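Local coordinates for protein NUDIX hydrolase (Jonesia denitrificans, PDB 4KTB) that is of unknown function but belongs to the NUDIX clan and is possibly an asymmetric diadenosine tetraphosphate (Ap4A) hydrolase, at residues 110-115 with 135-140; 39-44 with 76-81; 47-52 with 141-146. One frame throughout, in Å; residues are numbered along the deposited sequence.

Strand 39-49 comes first and carries two of the three contacts. The chain comes back to that strand's N-terminal half in interaction 2, where 76-78 pairs antiparallel with it and closes a loop of 31 residues made largely of strand. Further along, interaction 1 closes a shorter loop of 19 residues between 110-115 and 135-140. Interaction 3 then joins 141-146 to 47-52, a parallel contact across 88 residues; interaction 1 nests inside that loop, while interaction 2 crosses it. All three lie on one mixed sheet, in which strand 133-141 runs beside strand 39-49. Interactions 1 and 2 also touch directly, Ser135 OG lying 2.6 Å from Asp43 OD2, a probable hydrogen bond.

Interaction 1: residues 110-115 with 135-140; sequences QPFTVA and SLAYIV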
loop_
_atom_site.group_PDB
_atom_site.type_symbol
_atom_site.label_atom_id
_atom_site.label_comp_id
_atom_site.label_asym_id
_atom_site.label_seq_id
_atom_site.Cartn_x
_atom_site.Cartn_y
_atom_site.Cartn_z
ATOM N N GLN A 110 -6.851 -0.404 3.106
ATOM C CA GLN A 110 -5.840 0.517 2.609
ATOM C C GLN A 110 -6.200 1.048 1.225
ATOM O O GLN A 110 -6.244 0.287 0.268
ATOM C CB GLN A 110 -4.473 -0.158 2.517
ATOM C CG GLN A 110 -3.370 0.818 2.100
ATOM C CD GLN A 110 -2.028 0.144 1.936
ATOM O OE1 GLN A 110 -1.946 -0.966 1.405
ATOM N NE2 GLN A 110 -0.968 0.801 2.396
ATOM N N PRO A 111 -6.434 2.361 1.104
ATOM C CA PRO A 111 -6.756 2.834 -0.244
ATOM C C PRO A 111 -5.501 2.932 -1.066
ATOM O O PRO A 111 -4.406 2.853 -0.525
ATOM C CB PRO A 111 -7.321 4.230 0.001
ATOM C CG PRO A 111 -6.584 4.703 1.215
ATOM C CD PRO A 111 -6.389 3.463 2.081
ATOM N N PHE A 112 -5.644 3.109 -2.366
ATOM C CA PHE A 112 -4.456 3.299 -3.153
ATOM C C PHE A 112 -3.951 4.725 -2.976
ATOM O O PHE A 112 -2.788 5.017 -3.245
ATOM C CB PHE A 112 -4.695 2.926 -4.613
ATOM C CG PHE A 112 -5.377 3.988 -5.418
ATOM C CD1 PHE A 112 -4.647 5.002 -6.024
ATOM C CD2 PHE A 112 -6.742 3.947 -5.611
ATOM C CE1 PHE A 112 -5.274 5.968 -6.776
ATOM C CE2 PHE A 112 -7.375 4.910 -6.366
ATOM C CZ PHE A 112 -6.641 5.922 -6.949
ATOM N N THR A 113 -4.817 5.616 -2.514
ATOM C CA THR A 113 -4.393 6.978 -2.200
ATOM C C THR A 113 -5.455 7.644 -1.381
ATOM O O THR A 113 -6.510 7.076 -1.142
ATOM C CB THR A 113 -4.163 7.874 -3.450
ATOM O OG1 THR A 113 -3.461 9.053 -3.061
ATOM C CG2 THR A 113 -5.479 8.327 -4.033
ATOM N N VAL A 114 -5.149 8.852 -0.943
ATOM C CA VAL A 114 -6.128 9.707 -0.327
ATOM C C VAL A 114 -6.181 10.994 -1.130
ATOM O O VAL A 114 -5.168 11.648 -1.333
ATOM C CB VAL A 114 -5.787 10.003 1.117
ATOM C CG1 VAL A 114 -6.803 10.964 1.696
ATOM C CG2 VAL A 114 -5.744 8.711 1.937
ATOM N N ALA A 115 -7.372 11.332 -1.608
ATOM C CA ALA A 115 -7.574 12.519 -2.436
ATOM C C ALA A 115 -8.244 13.590 -1.584
ATOM O O ALA A 115 -9.372 13.399 -1.099
ATOM C CB ALA A 115 -8.441 12.198 -3.627
ATOM N N SER A 135 -10.893 11.973 0.797
ATOM C CA SER A 135 -11.458 10.780 0.199
ATOM C C SER A 135 -10.498 9.604 0.108
ATOM O O SER A 135 -9.398 9.730 -0.425
ATOM C CB SER A 135 -11.988 11.092 -1.195
ATOM O OG SER A 135 -12.760 10.008 -1.659
ATOM N N LEU A 136 -10.949 8.450 0.594
ATOM C CA LEU A 136 -10.202 7.198 0.467
ATOM C C LEU A 136 -10.549 6.537 -0.856
ATOM O O LEU A 136 -11.696 6.143 -1.087
ATOM C CB LEU A 136 -10.551 6.246 1.608
ATOM C CG LEU A 136 -10.200 6.774 2.991
ATOM C CD1 LEU A 136 -10.727 5.850 4.075
ATOM C CD2 LEU A 136 -8.712 6.905 3.121
ATOM N N ALA A 137 -9.560 6.425 -1.732
ATOM C CA ALA A 137 -9.840 6.027 -3.097
ATOM C C ALA A 137 -9.495 4.572 -3.291
ATOM O O ALA A 137 -8.465 4.105 -2.823
ATOM C CB ALA A 137 -9.083 6.898 -4.082
ATOM N N TYR A 138 -10.366 3.852 -3.982
ATOM C CA TYR A 138 -10.084 2.465 -4.281
ATOM C C TYR A 138 -10.373 2.151 -5.736
ATOM O O TYR A 138 -11.244 2.750 -6.355
ATOM C CB TYR A 138 -10.911 1.541 -3.384
ATOM C CG TYR A 138 -10.749 1.768 -1.897
ATOM C CD1 TYR A 138 -11.472 2.756 -1.258
ATOM C CD2 TYR A 138 -9.897 0.979 -1.133
ATOM C CE1 TYR A 138 -11.352 2.969 0.094
ATOM C CE2 TYR A 138 -9.767 1.186 0.238
ATOM C CZ TYR A 138 -10.507 2.192 0.836
ATOM O OH TYR A 138 -10.419 2.443 2.175
ATOM N N ILE A 139 -9.619 1.208 -6.279
ATOM C CA ILE A 139 -9.962 0.599 -7.550
ATOM C C ILE A 139 -10.900 -0.567 -7.263
ATOM O O ILE A 139 -10.552 -1.488 -6.508
ATOM C CB ILE A 139 -8.723 0.038 -8.233
ATOM C CG1 ILE A 139 -7.822 1.172 -8.714
ATOM C CG2 ILE A 139 -9.098 -0.835 -9.409
ATOM C CD1 ILE A 139 -6.465 0.687 -9.154
ATOM N N VAL A 140 -12.081 -0.548 -7.874
ATOM C CA VAL A 140 -13.060 -1.594 -7.624
ATOM C C VAL A 140 -13.420 -2.362 -8.899
ATOM O O VAL A 140 -14.052 -1.820 -9.810
ATOM C CB VAL A 140 -14.332 -1.054 -6.963
ATOM C CG1 VAL A 140 -15.238 -2.220 -6.575
ATOM C CG2 VAL A 140 -13.999 -0.209 -5.732
#
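Pro111 covers one face of the Tyr138 ring: its CB stands 4.0 Å from the ring centroid, 18° off the normal, in a CH-pi contact. The Phe112 ring has the CA of Tyr138 at its edge. Phe112 CG lies between its own backbone N and carbonyl carbon (chi1 81°), and beyond it the ring reaches over to Ala137, CE2 meeting CB at 3.5 Å; helix 176-186 also packs on this ring. Leu136 CD2 touches Pro111 CG at 3.6 Å and Val114 CG2 at 3.7 Å. The backbones pair antiparallel, most regularly at Ala115 and Ser135, whose two mutual N-H...O bonds both measure 2.8 Å between N and O. At the Pro111 end, Phe112 N donates to Ala137 O at 3.0 Å. Tyr138 OH bonds to Pro109 O, just ahead of 110-115; an alanine in place of Tyr138 would remove the ring and would probably leave Pro111 CB without its CH-pi partner and the Pro109 carbonyl without its hydroxyl. Ser135 OG likewise turns to a partner beyond the pair, Asp43. The contact is thus a backbone ladder with apolar side-chain packing, and the hydroxyls of Tyr138 and Ser135 find their partners in residues beside it.

Interaction 2: residues 39-44 with 76-81; sequences LVYVDA and SGRVMY. With NA (sodium ion), chain E.
Val42 and Gly77 form the hydrogen-bonded pair of an antiparallel ladder at the start of what resembles a degenerate Nudix box. Val42 N gives to Gly77 O at 2.7 Å, and Gly77 N returns a bond to Val42 O at 2.9 Å. One step on, Val79 N donates to Val40 O at 2.7 Å although Val79 has already left the strand. The Tyr41 ring lies flat against the Gly77-Arg78 peptide: Arg78 N stands 3.7 Å above the ring plane, over its centre, with Gly77 C nearer the rim on the same face. Tyr41 CE1 then meets Arg78 CB at 3.7 Å. Gly77, Glu83 and Arg91 fall at the spacing of the box glycine, glutamate and arginine, consistent with the loop-helix-loop of a Nudix box, whose helix would be 85-97, and that helix packs on Val42. Val79 CG2 touches CG1 of both Val40 and Val42, crossing the Val42 side chain at about a right angle; Val40 also meets Val40 of the second subunit. Asp43 and Ser76 share the other face of the ladder, where only a weak, unsettled bond links OD1 to OG, while Asp43 OD2 is held by Ser135 and Tyr117. Ser76 O binds a sodium ion at 2.3 Å. Five waters complete its shell, one of them longer, at 2.9 Å from the sodium, and water 1 also accepts from Ser76 N at 3.1 Å.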
loop_
_atom_site.group_PDB
_atom_site.type_symbol
_atom_site.label_atom_id
_atom_site.label_comp_id
_atom_site.label_asym_id
_atom_site.label_seq_id
_atom_site.Cartn_x
_atom_site.Cartn_y
_atom_site.Cartn_z
ATOM N N LEU A 39 -15.093 16.376 5.332
ATOM C CA LEU A 39 -16.038 15.276 5.258
ATOM C C LEU A 39 -15.302 14.039 4.798
ATOM O O LEU A 39 -14.417 14.126 3.951
ATOM C CB LEU A 39 -17.143 15.602 4.260
ATOM C CG LEU A 39 -17.837 16.916 4.570
ATOM C CD1 LEU A 39 -18.781 17.352 3.454
ATOM C CD2 LEU A 39 -18.565 16.752 5.884
ATOM N N VAL A 40 -15.685 12.891 5.353
ATOM C CA VAL A 40 -15.130 11.607 4.922
ATOM C C VAL A 40 -15.859 11.109 3.678
ATOM O O VAL A 40 -17.077 10.920 3.682
ATOM C CB VAL A 40 -15.217 10.539 6.012
ATOM C CG1 VAL A 40 -14.569 9.263 5.529
ATOM C CG2 VAL A 40 -14.524 11.025 7.269
ATOM N N TYR A 41 -15.089 10.901 2.620
ATOM C CA TYR A 41 -15.600 10.489 1.330
ATOM C C TYR A 41 -14.941 9.198 0.892
ATOM O O TYR A 41 -13.926 8.811 1.440
ATOM C CB TYR A 41 -15.286 11.573 0.292
ATOM C CG TYR A 41 -16.448 12.487 0.080
ATOM C CD1 TYR A 41 -17.007 13.171 1.138
ATOM C CD2 TYR A 41 -17.018 12.629 -1.169
ATOM C CE1 TYR A 41 -18.090 14.002 0.950
ATOM C CE2 TYR A 41 -18.100 13.457 -1.371
ATOM C CZ TYR A 41 -18.629 14.140 -0.308
ATOM O OH TYR A 41 -19.707 14.963 -0.501
ATOM N N VAL A 42 -15.530 8.544 -0.104
ATOM C CA VAL A 42 -14.846 7.489 -0.849
ATOM C C VAL A 42 -14.897 7.778 -2.344
ATOM O O VAL A 42 -15.838 8.405 -2.834
ATOM C CB VAL A 42 -15.447 6.066 -0.606
ATOM C CG1 VAL A 42 -15.122 5.538 0.795
ATOM C CG2 VAL A 42 -16.952 6.060 -0.868
ATOM N N ASP A 43 -13.869 7.318 -3.048
ATOM C CA ASP A 43 -13.896 7.250 -4.495
ATOM C C ASP A 43 -13.635 5.811 -4.873
ATOM O O ASP A 43 -12.759 5.154 -4.293
ATOM C CB ASP A 43 -12.818 8.140 -5.122
ATOM C CG ASP A 43 -13.177 9.613 -5.097
ATOM O OD1 ASP A 43 -13.917 10.054 -5.988
ATOM O OD2 ASP A 43 -12.704 10.335 -4.197
ATOM N N ALA A 44 -14.419 5.314 -5.820
ATOM C CA ALA A 44 -14.208 3.981 -6.350
ATOM C C ALA A 44 -13.961 4.120 -7.833
ATOM O O ALA A 44 -14.772 4.714 -8.533
ATOM C CB ALA A 44 -15.416 3.123 -6.102
ATOM N N SER A 76 -18.262 8.095 -6.377
ATOM C CA SER A 76 -17.763 8.966 -5.321
ATOM C C SER A 76 -18.860 9.463 -4.389
ATOM O O SER A 76 -19.957 9.801 -4.826
ATOM C CB SER A 76 -17.047 10.165 -5.946
ATOM O OG SER A 76 -16.677 11.114 -4.965
ATOM N N GLY A 77 -18.556 9.520 -3.100
ATOM C CA GLY A 77 -19.538 10.005 -2.160
ATOM C C GLY A 77 -19.141 9.895 -0.706
ATOM O O GLY A 77 -18.127 9.292 -0.349
ATOM N N ARG A 78 -19.988 10.474 0.129
ATOM C CA ARG A 78 -19.734 10.646 1.541
ATOM C C ARG A 78 -19.858 9.318 2.268
ATOM O O ARG A 78 -20.592 8.435 1.834
ATOM C CB ARG A 78 -20.763 11.639 2.078
ATOM C CG ARG A 78 -20.482 12.184 3.458
ATOM C CD ARG A 78 -21.498 13.271 3.805
ATOM N NE ARG A 78 -22.849 12.741 3.998
ATOM C CZ ARG A 78 -23.315 12.288 5.161
ATOM N NH1 ARG A 78 -22.538 12.291 6.238
ATOM N NH2 ARG A 78 -24.557 11.825 5.246
ATOM N N VAL A 79 -19.126 9.151 3.360
ATOM C CA VAL A 79 -19.352 7.991 4.218
ATOM C C VAL A 79 -20.316 8.423 5.305
ATOM O O VAL A 79 -20.071 9.416 5.975
ATOM C CB VAL A 79 -18.068 7.496 4.871
ATOM C CG1 VAL A 79 -18.394 6.383 5.878
ATOM C CG2 VAL A 79 -17.118 6.965 3.820
HETATM N N MSE A 80 -21.411 7.695 5.482
HETATM C CA MSE A 80 -22.407 8.101 6.461
HETATM C C MSE A 80 -21.970 7.827 7.895
HETATM O O MSE A 80 -21.129 6.972 8.159
HETATM C CB MSE A 80 -23.741 7.400 6.212
HETATM C CG MSE A 80 -24.246 7.512 4.790
HETATM SE SE MSE A 80 -26.105 7.001 4.689
HETATM C CE MSE A 80 -26.012 5.458 5.895
ATOM N N TYR A 81 -22.567 8.566 8.819
ATOM C CA TYR A 81 -22.283 8.405 10.226
ATOM C C TYR A 81 -22.618 6.972 10.586
ATOM O O TYR A 81 -23.638 6.443 10.150
ATOM C CB TYR A 81 -23.129 9.377 11.040
ATOM C CG TYR A 81 -23.100 9.104 12.518
ATOM C CD1 TYR A 81 -22.028 9.507 13.292
ATOM C CD2 TYR A 81 -24.144 8.442 13.141
ATOM C CE1 TYR A 81 -21.995 9.258 14.648
ATOM C CE2 TYR A 81 -24.121 8.188 14.497
ATOM C CZ TYR A 81 -23.044 8.598 15.243
ATOM O OH TYR A 81 -23.009 8.355 16.589
HETATM NA NA NA E . -21.875 10.199 -5.991
HETATM O O HOH W 1 -20.578 9.585 -7.872
HETATM O O HOH W 2 -22.517 8.099 -5.264
HETATM O O HOH W 3 -20.988 12.043 -6.983
HETATM O O HOH W 4 -23.602 9.791 -8.223
HETATM O O HOH W 5 -23.099 11.295 -4.242
#

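Interaction 3: residues 47-52 with 141-146; sequences VRVDES and PVRGDC. With EDO (1,2-ethanediol), chain P.
Val47 and Pro141 meet as a parallel bridge, and a single direct hydrogen bond joins the backbones: Val142 N donates to Val47 O at 3.1 Å, approaching nearly along the C=O axis, with 161° at the hydrogen. The same carbonyl receives a CA-H...O contact from Pro141, CA to O 3.3 Å. A water carries the pairing one step further, accepting from Val49 N at 3.0 Å and donating to Val142 O at 2.7 Å; it reaches Val47 O too, but weakly.

The apolar part is small. Val47 CG2, placed between its own backbone N and carbonyl carbon (chi1 to CG1 is -49°), lies 3.6 Å from Pro141 CA and also touches the proline ring. Val49 CG1 meets Pro141 CB more loosely, at 4.2 Å.

Two arginines take part differently: Arg143 across the contact, Arg48 with a bound diol. The Arg143 chain bends at chi2 (-76°), and its guanidinium has Val49 CG2 over one face, 3.8 Å from NH2. Arg48 grips a 1,2-ethanediol, probably from the crystallisation liquor: O1 sits at the guanidinium edge, 2.8 Å from NH2, and NH1 bonds to both hydroxyls. Gln57 also bonds Arg48 NH1, and Trp157 makes a cation-pi contact with this arginine.

Val47, on strand 39-49, packs on Val55 of strand 55-64, and Val142, in the loop after strand 133-141, packs on Trp157 of strand 154-158. Leu102, in a loop, packs on Arg143 and shares a backbone hydrogen bond with it. At the 47-52 side, Val90 of helix 85-97 of the third subunit packs on Glu51.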
loop_
_atom_site.group_PDB
_atom_site.type_symbol
_atom_site.label_atom_id
_atom_site.label_comp_id
_atom_site.label_asym_id
_atom_site.label_seq_id
_atom_site.Cartn_x
_atom_site.Cartn_y
_atom_site.Cartn_z
ATOM N N VAL A 47 -13.636 -0.950 -12.581
ATOM C CA VAL A 47 -12.842 -1.531 -13.660
ATOM C C VAL A 47 -13.283 -2.916 -14.089
ATOM O O VAL A 47 -13.896 -3.661 -13.322
ATOM C CB VAL A 47 -11.341 -1.601 -13.301
ATOM C CG1 VAL A 47 -10.840 -0.271 -12.774
ATOM C CG2 VAL A 47 -11.080 -2.705 -12.285
ATOM N N ARG A 48 -12.964 -3.239 -15.337
ATOM C CA ARG A 48 -13.091 -4.591 -15.853
ATOM C C ARG A 48 -11.708 -5.193 -15.863
ATOM O O ARG A 48 -10.764 -4.570 -16.351
ATOM C CB ARG A 48 -13.619 -4.584 -17.290
ATOM C CG ARG A 48 -15.110 -4.274 -17.432
ATOM C CD ARG A 48 -15.533 -4.258 -18.889
ATOM N NE ARG A 48 -16.961 -4.009 -19.034
ATOM C CZ ARG A 48 -17.546 -3.636 -20.163
ATOM N NH1 ARG A 48 -16.822 -3.460 -21.260
ATOM N NH2 ARG A 48 -18.854 -3.441 -20.184
ATOM N N VAL A 49 -11.587 -6.403 -15.332
ATOM C CA VAL A 49 -10.291 -7.071 -15.285
ATOM C C VAL A 49 -10.329 -8.418 -16.011
ATOM O O VAL A 49 -11.404 -8.999 -16.197
ATOM C CB VAL A 49 -9.803 -7.278 -13.826
ATOM C CG1 VAL A 49 -9.658 -5.949 -13.110
ATOM C CG2 VAL A 49 -10.756 -8.171 -13.064
ATOM N N ASP A 50 -9.162 -8.904 -16.433
ATOM C CA ASP A 50 -9.073 -10.272 -16.921
ATOM C C ASP A 50 -8.911 -11.247 -15.746
ATOM O O ASP A 50 -9.024 -10.840 -14.584
ATOM C CB ASP A 50 -7.971 -10.434 -17.975
ATOM C CG ASP A 50 -6.575 -10.135 -17.445
ATOM O OD1 ASP A 50 -6.357 -10.084 -16.214
ATOM O OD2 ASP A 50 -5.663 -9.974 -18.288
ATOM N N GLU A 51 -8.671 -12.527 -16.028
ATOM C CA GLU A 51 -8.514 -13.489 -14.936
ATOM C C GLU A 51 -7.236 -13.216 -14.149
ATOM O O GLU A 51 -7.139 -13.555 -12.968
ATOM C CB GLU A 51 -8.543 -14.946 -15.428
ATOM C CG GLU A 51 -8.808 -15.948 -14.282
ATOM C CD GLU A 51 -8.177 -17.318 -14.493
ATOM O OE1 GLU A 51 -8.491 -18.236 -13.701
ATOM O OE2 GLU A 51 -7.371 -17.481 -15.437
ATOM N N SER A 52 -6.264 -12.592 -14.808
ATOM C CA SER A 52 -4.964 -12.311 -14.196
ATOM C C SER A 52 -5.048 -11.089 -13.290
ATOM O O SER A 52 -4.045 -10.644 -12.762
ATOM C CB SER A 52 -3.914 -12.078 -15.275
ATOM O OG SER A 52 -4.146 -10.842 -15.931
ATOM N N PRO A 141 -12.978 -3.626 -8.980
ATOM C CA PRO A 141 -13.418 -4.376 -10.149
ATOM C C PRO A 141 -14.882 -4.698 -9.936
ATOM O O PRO A 141 -15.298 -4.909 -8.789
ATOM C CB PRO A 141 -12.560 -5.651 -10.101
ATOM C CG PRO A 141 -11.374 -5.288 -9.218
ATOM C CD PRO A 141 -11.977 -4.365 -8.192
ATOM N N VAL A 142 -15.657 -4.668 -11.014
ATOM C CA VAL A 142 -17.050 -5.078 -10.950
ATOM C C VAL A 142 -17.183 -6.325 -11.772
ATOM O O VAL A 142 -16.681 -6.389 -12.897
ATOM C CB VAL A 142 -18.007 -4.008 -11.484
ATOM C CG1 VAL A 142 -18.246 -2.964 -10.422
ATOM C CG2 VAL A 142 -17.440 -3.378 -12.737
ATOM N N ARG A 143 -17.849 -7.316 -11.195
ATOM C CA ARG A 143 -17.888 -8.639 -11.786
ATOM C C ARG A 143 -19.199 -8.893 -12.538
ATOM O O ARG A 143 -19.299 -9.853 -13.304
ATOM C CB ARG A 143 -17.664 -9.710 -10.707
ATOM C CG ARG A 143 -16.494 -9.437 -9.758
ATOM C CD ARG A 143 -15.147 -9.722 -10.399
ATOM N NE ARG A 143 -14.035 -9.188 -9.607
ATOM C CZ ARG A 143 -12.766 -9.564 -9.735
ATOM N NH1 ARG A 143 -11.828 -9.019 -8.971
ATOM N NH2 ARG A 143 -12.443 -10.486 -10.626
ATOM N N GLY A 144 -20.190 -8.030 -12.335
ATOM C CA GLY A 144 -21.489 -8.207 -12.966
ATOM C C GLY A 144 -21.858 -7.101 -13.936
ATOM O O GLY A 144 -21.041 -6.239 -14.255
ATOM N N ASP A 145 -23.095 -7.121 -14.411
ATOM C CA ASP A 145 -23.537 -6.126 -15.371
ATOM C C ASP A 145 -23.869 -4.822 -14.647
ATOM O O ASP A 145 -24.350 -4.828 -13.509
ATOM C CB ASP A 145 -24.739 -6.643 -16.173
ATOM C CG ASP A 145 -24.396 -7.854 -17.039
ATOM O OD1 ASP A 145 -23.825 -7.664 -18.136
ATOM O OD2 ASP A 145 -24.705 -8.997 -16.636
ATOM N N CYS A 146 -23.574 -3.707 -15.308
ATOM C CA CYS A 146 -23.774 -2.389 -14.729
ATOM C C CYS A 146 -24.693 -1.573 -15.615
ATOM O O CYS A 146 -24.741 -1.774 -16.828
ATOM C CB CYS A 146 -22.441 -1.649 -14.612
ATOM S SG CYS A 146 -21.192 -2.405 -13.589
HETATM C C1 EDO P . -18.758 -1.286 -23.010
HETATM O O1 EDO P . -19.100 -2.663 -22.828
HETATM C C2 EDO P . -17.799 -1.138 -24.186
HETATM O O2 EDO P . -16.636 -1.946 -23.974
HETATM O O HOH W 6 -14.228 -6.899 -13.958
#